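GCN5-related N-acetyltransferase:Aminotransferase, class-II (Rhodopseudomonas palustris, PDB 2FIW) probably catalyses transfer of an acetyl group from bound acetyl coenzyme A to an amine of an acceptor substrate, as GNAT-family N-acetyltransferases do. Local coordinates at residues A27-E30 with Q31-D35; A128-F131 with A132-Y136. All coordinates share one frame; numbering follows the deposited sequence.

Contact 1 of 2, residues A27-E30 with Q31-D35; sequences ASIE and QLTAD. With ACO (acetyl coenzyme *a), chain C.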
loop_
_atom_site.group_PDB
_atom_site.type_symbol
_atom_site.label_atom_id
_atom_site.label_comp_id
_atom_site.label_asym_id
_atom_site.label_seq_id
_atom_site.Cartn_x
_atom_site.Cartn_y
_atom_site.Cartn_z
ATOM N N ALA A 27 1.139 -5.636 10.654
ATOM C CA ALA A 27 0.136 -5.110 11.579
ATOM C C ALA A 27 -1.081 -4.571 10.840
ATOM O O ALA A 27 -2.210 -4.722 11.292
ATOM C CB ALA A 27 0.736 -4.060 12.460
ATOM N N SER A 28 -0.839 -3.945 9.693
ATOM C CA SER A 28 -1.893 -3.436 8.807
ATOM C C SER A 28 -2.794 -4.568 8.296
ATOM O O SER A 28 -4.014 -4.453 8.276
ATOM C CB SER A 28 -1.242 -2.721 7.623
ATOM O OG SER A 28 -2.205 -2.082 6.809
ATOM N N ILE A 29 -2.167 -5.663 7.874
ATOM C CA ILE A 29 -2.870 -6.843 7.391
ATOM C C ILE A 29 -3.682 -7.548 8.504
ATOM O O ILE A 29 -4.878 -7.803 8.338
ATOM C CB ILE A 29 -1.884 -7.801 6.703
ATOM C CG1 ILE A 29 -1.365 -7.152 5.407
ATOM C CG2 ILE A 29 -2.511 -9.210 6.469
ATOM C CD1 ILE A 29 -0.110 -7.806 4.870
ATOM N N GLU A 30 -3.027 -7.868 9.616
ATOM C CA GLU A 30 -3.686 -8.533 10.739
ATOM C C GLU A 30 -4.944 -7.776 11.140
ATOM O O GLU A 30 -6.054 -8.329 11.162
ATOM C CB GLU A 30 -2.734 -8.618 11.934
ATOM C CG GLU A 30 -1.554 -9.572 11.737
ATOM C CD GLU A 30 -0.577 -9.545 12.899
ATOM O OE1 GLU A 30 -0.571 -8.547 13.666
ATOM O OE2 GLU A 30 0.191 -10.524 13.037
ATOM N N GLN A 31 -4.759 -6.488 11.403
ATOM C CA GLN A 31 -5.789 -5.667 12.047
ATOM C C GLN A 31 -6.807 -5.012 11.117
ATOM O O GLN A 31 -7.880 -4.624 11.582
ATOM C CB GLN A 31 -5.152 -4.611 12.973
ATOM C CG GLN A 31 -4.215 -5.206 14.059
ATOM C CD GLN A 31 -3.647 -4.158 15.040
ATOM O OE1 GLN A 31 -4.387 -3.320 15.593
ATOM N NE2 GLN A 31 -2.321 -4.212 15.269
ATOM N N LEU A 32 -6.513 -4.860 9.821
ATOM C CA LEU A 32 -7.432 -4.078 8.972
ATOM C C LEU A 32 -8.205 -4.837 7.908
ATOM O O LEU A 32 -8.998 -4.244 7.182
ATOM C CB LEU A 32 -6.727 -2.855 8.355
ATOM C CG LEU A 32 -6.052 -1.881 9.327
ATOM C CD1 LEU A 32 -5.044 -1.004 8.613
ATOM C CD2 LEU A 32 -7.088 -1.037 10.102
ATOM N N THR A 33 -7.995 -6.145 7.824
ATOM C CA THR A 33 -8.511 -6.915 6.688
ATOM C C THR A 33 -9.535 -8.011 7.045
ATOM O O THR A 33 -9.934 -8.770 6.166
ATOM C CB THR A 33 -7.358 -7.554 5.869
ATOM O OG1 THR A 33 -6.719 -8.554 6.660
ATOM C CG2 THR A 33 -6.308 -6.508 5.462
ATOM N N ALA A 34 -9.947 -8.087 8.315
ATOM C CA ALA A 34 -10.772 -9.191 8.826
ATOM C C ALA A 34 -12.133 -9.304 8.159
ATOM O O ALA A 34 -12.669 -10.404 8.018
ATOM C CB ALA A 34 -10.932 -9.104 10.347
ATOM N N ASP A 35 -12.698 -8.187 7.732
ATOM C CA ASP A 35 -14.026 -8.244 7.155
ATOM C C ASP A 35 -14.012 -8.794 5.732
ATOM O O ASP A 35 -15.060 -9.151 5.189
ATOM C CB ASP A 35 -14.716 -6.882 7.219
ATOM C CG ASP A 35 -14.903 -6.378 8.662
ATOM O OD1 ASP A 35 -15.002 -7.194 9.618
ATOM O OD2 ASP A 35 -14.964 -5.145 8.825
HETATM N N1A ACO C . -12.609 12.005 9.588
HETATM C C2A ACO C . -13.307 11.090 8.885
HETATM N N3A ACO C . -12.745 10.408 7.869
HETATM C C4A ACO C . -11.440 10.603 7.499
HETATM C C5A ACO C . -10.657 11.525 8.174
HETATM C C6A ACO C . -11.306 12.270 9.296
HETATM N N6A ACO C . -10.618 13.194 10.011
HETATM N N7A ACO C . -9.430 11.515 7.606
HETATM C C8A ACO C . -9.453 10.602 6.604
HETATM N N9A ACO C . -10.677 10.060 6.540
HETATM C C1B ACO C . -11.185 9.010 5.617
HETATM C C2B ACO C . -11.076 9.339 4.140
HETATM O O2B ACO C . -12.176 10.144 3.710
HETATM C C3B ACO C . -11.112 7.953 3.517
HETATM O O3B ACO C . -12.438 7.587 3.131
HETATM P P3B ACO C . -12.730 6.505 1.960
HETATM O O7A ACO C . -12.448 5.123 2.537
HETATM O O8A ACO C . -11.769 6.874 0.853
HETATM O O9A ACO C . -14.187 6.760 1.641
HETATM C C4B ACO C . -10.600 6.999 4.605
HETATM O O4B ACO C . -10.519 7.755 5.814
HETATM C C5B ACO C . -9.218 6.427 4.290
HETATM O O5B ACO C . -8.370 7.511 3.881
HETATM P P1A ACO C . -6.886 7.732 4.458
HETATM O O1A ACO C . -6.961 8.139 5.915
HETATM O O2A ACO C . -6.210 8.622 3.440
HETATM O O3A ACO C . -6.285 6.239 4.312
HETATM P P2A ACO C . -5.623 5.421 5.507
HETATM O O4A ACO C . -6.719 5.019 6.456
HETATM O O5A ACO C . -4.453 6.218 6.009
HETATM O O6A ACO C . -5.047 4.098 4.771
HETATM C CBP ACO C . -5.308 1.906 3.620
HETATM C CCP ACO C . -5.721 3.385 3.723
HETATM C CDP ACO C . -6.214 1.246 2.587
HETATM C CEP ACO C . -3.854 1.804 3.190
HETATM C CAP ACO C . -5.430 1.192 4.988
HETATM O OAP ACO C . -6.803 1.050 5.394
HETATM C C9P ACO C . -4.693 -0.132 5.165
HETATM O O9P ACO C . -3.432 -0.144 5.584
HETATM N N8P ACO C . -5.297 -1.225 4.941
HETATM C C7P ACO C . -4.826 -2.610 5.088
HETATM C C6P ACO C . -3.771 -3.028 4.062
HETATM C C5P ACO C . -4.358 -2.911 2.688
HETATM O O5P ACO C . -5.491 -3.307 2.450
HETATM N N4P ACO C . -3.583 -2.348 1.774
HETATM C C3P ACO C . -3.949 -2.106 0.393
HETATM C C2P ACO C . -3.648 -3.376 -0.386
HETATM S S1P ACO C . -3.619 -2.848 -2.058
HETATM C C ACO C . -2.001 -2.797 -2.456
HETATM O O ACO C . -1.150 -2.681 -1.582
HETATM C CH3 ACO C . -1.664 -2.896 -3.732
#
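Gln31 N donates to Ala27 O at 3.1 Å, and Leu32 N follows one residue on with a 3.0 Å bond to Ser28 O, so helix 18-32 runs unbroken from 27-30 into the first residues of 31-35. The second bond is the more bent. Thr33 then departs from helical backbone angles, and a side chain takes over the next step: its hydroxyl OG1 donates to Ile29 O at 2.6 Å, tilted only 19° from that carbonyl's plane. The turn about CA-CB that sets OG1 between the backbone N and the carbonyl carbon (chi1 67°) folds it back over the helix end, with CG2 also lying against Ile29. The hydroxyl has a second partner in Gln42 of the neighbouring helix 39-46.

In the GNAT fold the helix after the first strand borders the cofactor cleft, and here it does so through Ser28 and Leu32. Ser28 OG, swung anti to the backbone N (chi1 -174°), is hydrogen-bonded to Val90 O at the end of the central strand 84-90. The pantetheine carbonyl oxygen O9P of acetyl coenzyme A lies 2.6 Å from Ser28 OG. Methyl CD1 of Leu32 sits beside the same group, 3.5 Å from Ser28 OG and as far from O9P, while Leu32 CB faces the cofactor's methylene C7P at 3.8 Å.

On the more exposed flank the extended Gln31 chain passes alongside Ala27: its CG lies 3.5 Å from Ala27 O and its amide NE2 reaches the neighbourhood of Ala27 CB. Pro92, in the loop beyond strand 84-90, touches both residues.

Contact 2 of 2, residues A128-F131 with A132-Y136; sequences AEFF and AKRGY. With ACO (acetyl coenzyme *a), chain C.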
loop_
_atom_site.group_PDB
_atom_site.type_symbol
_atom_site.label_atom_id
_atom_site.label_comp_id
_atom_site.label_asym_id
_atom_site.label_seq_id
_atom_site.Cartn_x
_atom_site.Cartn_y
_atom_site.Cartn_z
ATOM N N ALA A 128 -10.523 -1.453 -1.625
ATOM C CA ALA A 128 -11.259 -1.184 -2.859
ATOM C C ALA A 128 -11.996 0.180 -2.868
ATOM O O ALA A 128 -11.906 0.935 -3.836
ATOM C CB ALA A 128 -12.229 -2.330 -3.140
ATOM N N GLU A 129 -12.726 0.472 -1.795
ATOM C CA GLU A 129 -13.522 1.704 -1.685
ATOM C C GLU A 129 -12.627 2.943 -1.608
ATOM O O GLU A 129 -12.858 3.915 -2.329
ATOM C CB GLU A 129 -14.471 1.621 -0.490
ATOM C CG GLU A 129 -15.317 2.855 -0.229
ATOM C CD GLU A 129 -16.494 3.034 -1.206
ATOM O OE1 GLU A 129 -16.280 3.056 -2.453
ATOM O OE2 GLU A 129 -17.645 3.192 -0.707
ATOM N N PHE A 130 -11.595 2.872 -0.765
ATOM C CA PHE A 130 -10.525 3.856 -0.706
ATOM C C PHE A 130 -10.055 4.281 -2.075
ATOM O O PHE A 130 -10.023 5.478 -2.354
ATOM C CB PHE A 130 -9.310 3.341 0.081
ATOM C CG PHE A 130 -8.090 4.250 -0.026
ATOM C CD1 PHE A 130 -7.898 5.301 0.886
ATOM C CD2 PHE A 130 -7.163 4.077 -1.036
ATOM C CE1 PHE A 130 -6.805 6.151 0.788
ATOM C CE2 PHE A 130 -6.061 4.926 -1.149
ATOM C CZ PHE A 130 -5.886 5.966 -0.227
ATOM N N PHE A 131 -9.675 3.315 -2.923
ATOM C CA PHE A 131 -9.160 3.637 -4.263
ATOM C C PHE A 131 -10.217 4.223 -5.176
ATOM O O PHE A 131 -9.913 5.127 -5.963
ATOM C CB PHE A 131 -8.468 2.439 -4.938
ATOM C CG PHE A 131 -7.066 2.171 -4.427
ATOM C CD1 PHE A 131 -5.996 2.962 -4.837
ATOM C CD2 PHE A 131 -6.822 1.129 -3.527
ATOM C CE1 PHE A 131 -4.694 2.713 -4.356
ATOM C CE2 PHE A 131 -5.531 0.872 -3.043
ATOM C CZ PHE A 131 -4.464 1.663 -3.457
ATOM N N ALA A 132 -11.447 3.713 -5.078
ATOM C CA ALA A 132 -12.552 4.190 -5.912
ATOM C C ALA A 132 -12.857 5.676 -5.673
ATOM O O ALA A 132 -13.137 6.397 -6.619
ATOM C CB ALA A 132 -13.798 3.338 -5.694
ATOM N N LYS A 133 -12.773 6.120 -4.411
ATOM C CA LYS A 133 -12.982 7.530 -4.050
ATOM C C LYS A 133 -11.890 8.477 -4.596
ATOM O O LYS A 133 -12.014 9.705 -4.481
ATOM C CB LYS A 133 -13.057 7.719 -2.522
ATOM C CG LYS A 133 -14.056 6.859 -1.752
ATOM C CD LYS A 133 -15.472 7.400 -1.839
ATOM C CE LYS A 133 -16.176 7.370 -0.486
ATOM N NZ LYS A 133 -16.358 6.006 0.104
ATOM N N ARG A 134 -10.808 7.913 -5.138
ATOM C CA ARG A 134 -9.689 8.704 -5.649
ATOM C C ARG A 134 -9.591 8.462 -7.142
ATOM O O ARG A 134 -8.522 8.572 -7.735
ATOM C CB ARG A 134 -8.363 8.329 -4.971
ATOM C CG ARG A 134 -8.419 8.015 -3.472
ATOM C CD ARG A 134 -8.751 9.256 -2.662
ATOM N NE ARG A 134 -8.518 9.147 -1.218
ATOM C CZ ARG A 134 -9.269 8.436 -0.372
ATOM N NH1 ARG A 134 -10.274 7.692 -0.808
ATOM N NH2 ARG A 134 -8.994 8.439 0.926
ATOM N N GLY A 135 -10.715 8.108 -7.746
ATOM C CA GLY A 135 -10.809 8.029 -9.194
ATOM C C GLY A 135 -10.333 6.745 -9.844
ATOM O O GLY A 135 -10.275 6.670 -11.069
ATOM N N TYR A 136 -9.986 5.739 -9.046
ATOM C CA TYR A 136 -9.652 4.417 -9.593
ATOM C C TYR A 136 -10.918 3.643 -9.939
ATOM O O TYR A 136 -11.868 3.585 -9.137
ATOM C CB TYR A 136 -8.784 3.615 -8.619
ATOM C CG TYR A 136 -7.392 4.179 -8.482
ATOM C CD1 TYR A 136 -7.163 5.349 -7.745
ATOM C CD2 TYR A 136 -6.304 3.548 -9.086
ATOM C CE1 TYR A 136 -5.888 5.875 -7.628
ATOM C CE2 TYR A 136 -5.029 4.061 -8.969
ATOM C CZ TYR A 136 -4.830 5.221 -8.242
ATOM O OH TYR A 136 -3.574 5.744 -8.129
HETATM N N1A ACO C . -12.609 12.005 9.588
HETATM C C2A ACO C . -13.307 11.090 8.885
HETATM N N3A ACO C . -12.745 10.408 7.869
HETATM C C4A ACO C . -11.440 10.603 7.499
HETATM C C5A ACO C . -10.657 11.525 8.174
HETATM C C6A ACO C . -11.306 12.270 9.296
HETATM N N6A ACO C . -10.618 13.194 10.011
HETATM N N7A ACO C . -9.430 11.515 7.606
HETATM C C8A ACO C . -9.453 10.602 6.604
HETATM N N9A ACO C . -10.677 10.060 6.540
HETATM C C1B ACO C . -11.185 9.010 5.617
HETATM C C2B ACO C . -11.076 9.339 4.140
HETATM O O2B ACO C . -12.176 10.144 3.710
HETATM C C3B ACO C . -11.112 7.953 3.517
HETATM O O3B ACO C . -12.438 7.587 3.131
HETATM P P3B ACO C . -12.730 6.505 1.960
HETATM O O7A ACO C . -12.448 5.123 2.537
HETATM O O8A ACO C . -11.769 6.874 0.853
HETATM O O9A ACO C . -14.187 6.760 1.641
HETATM C C4B ACO C . -10.600 6.999 4.605
HETATM O O4B ACO C . -10.519 7.755 5.814
HETATM C C5B ACO C . -9.218 6.427 4.290
HETATM O O5B ACO C . -8.370 7.511 3.881
HETATM P P1A ACO C . -6.886 7.732 4.458
HETATM O O1A ACO C . -6.961 8.139 5.915
HETATM O O2A ACO C . -6.210 8.622 3.440
HETATM O O3A ACO C . -6.285 6.239 4.312
HETATM P P2A ACO C . -5.623 5.421 5.507
HETATM O O4A ACO C . -6.719 5.019 6.456
HETATM O O5A ACO C . -4.453 6.218 6.009
HETATM O O6A ACO C . -5.047 4.098 4.771
HETATM C CBP ACO C . -5.308 1.906 3.620
HETATM C CCP ACO C . -5.721 3.385 3.723
HETATM C CDP ACO C . -6.214 1.246 2.587
HETATM C CEP ACO C . -3.854 1.804 3.190
HETATM C CAP ACO C . -5.430 1.192 4.988
HETATM O OAP ACO C . -6.803 1.050 5.394
HETATM C C9P ACO C . -4.693 -0.132 5.165
HETATM O O9P ACO C . -3.432 -0.144 5.584
HETATM N N8P ACO C . -5.297 -1.225 4.941
HETATM C C7P ACO C . -4.826 -2.610 5.088
HETATM C C6P ACO C . -3.771 -3.028 4.062
HETATM C C5P ACO C . -4.358 -2.911 2.688
HETATM O O5P ACO C . -5.491 -3.307 2.450
HETATM N N4P ACO C . -3.583 -2.348 1.774
HETATM C C3P ACO C . -3.949 -2.106 0.393
HETATM C C2P ACO C . -3.648 -3.376 -0.386
HETATM S S1P ACO C . -3.619 -2.848 -2.058
HETATM C C ACO C . -2.001 -2.797 -2.456
HETATM O O ACO C . -1.150 -2.681 -1.582
HETATM C CH3 ACO C . -1.664 -2.896 -3.732
#
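Phe131 turns its ring edge into the face of Tyr136, CD1 hanging above the middle of the tyrosine ring; the centroids are 5.2 Å apart and the planes meet at 74°. Backed by CB atoms 3.9 Å from each other, this T-shaped pair is the tight, buried side of the contact. Ile85, Val121 and Met156 of the central sheet pack against both rings, and Tyr136 OH is hydrogen-bonded to Glu108 on helix 99-112.

A Schellman motif ends helix 128-132 between the residues of the two rings. Tyr136 N bonds to Phe131 O and Gly135 N to Ala132 O, with Gly135 at positive phi as the C' residue. Phe131 O also accepts Arg134 N, which arrives on the opposite face of the carbonyl plane, so two bonds grip one oxygen.

Between core and surface, Arg134 bends at chi2 (-68°) and brings its guanidinium against Phe130, whose CE1 lies over one face of it toward the rim, the two planes 43° apart; the cation-pi contact is off-centre, Arg134 CZ lying 4.0 Å from the Phe130 ring centroid. NH1 points to O8A of the cofactor's 3'-phosphate, at a modelled 2.4 Å whose length is doubtful; NH2 adds a weak bond to that oxygen and is hydrogen-bonded to Thr101 OG1. The exposed Glu129 and Lys133 make the looser solvent side, meeting through charged ends: a salt bridge joins Glu129 OE2 to Lys133 NZ at 3.2 Å, and NZ also donates to phosphate oxygen O9A at 2.8 Å. The glutamate would probably offset part of the lysine's charge.

Overall arrangement
Contacts 1 and 2 illustrate how local helix-end geometry can line different parts of one elongated ligand site. Their centres lie 19 Å apart and their nearest atoms about 9 Å, without touching, yet both meet acetyl coenzyme A. Residues 27-35 meet the pantetheine arm, whereas 128-136 hold the 3'-phosphate and also lay Phe130 against the junction of pyrophosphate and arm, methylene CCP over one face of its ring, and Phe131 near the thioester sulfur. Strand 84-90 ties them together: Ser28 and Ile29 rest on Tyr89, and both phenylalanines on Leu88, whose carbonyl oxygen is hydrogen-bonded to the cofactor. Asn126, another cofactor ligand, is touched by Thr33 and lies just before helix 128-132.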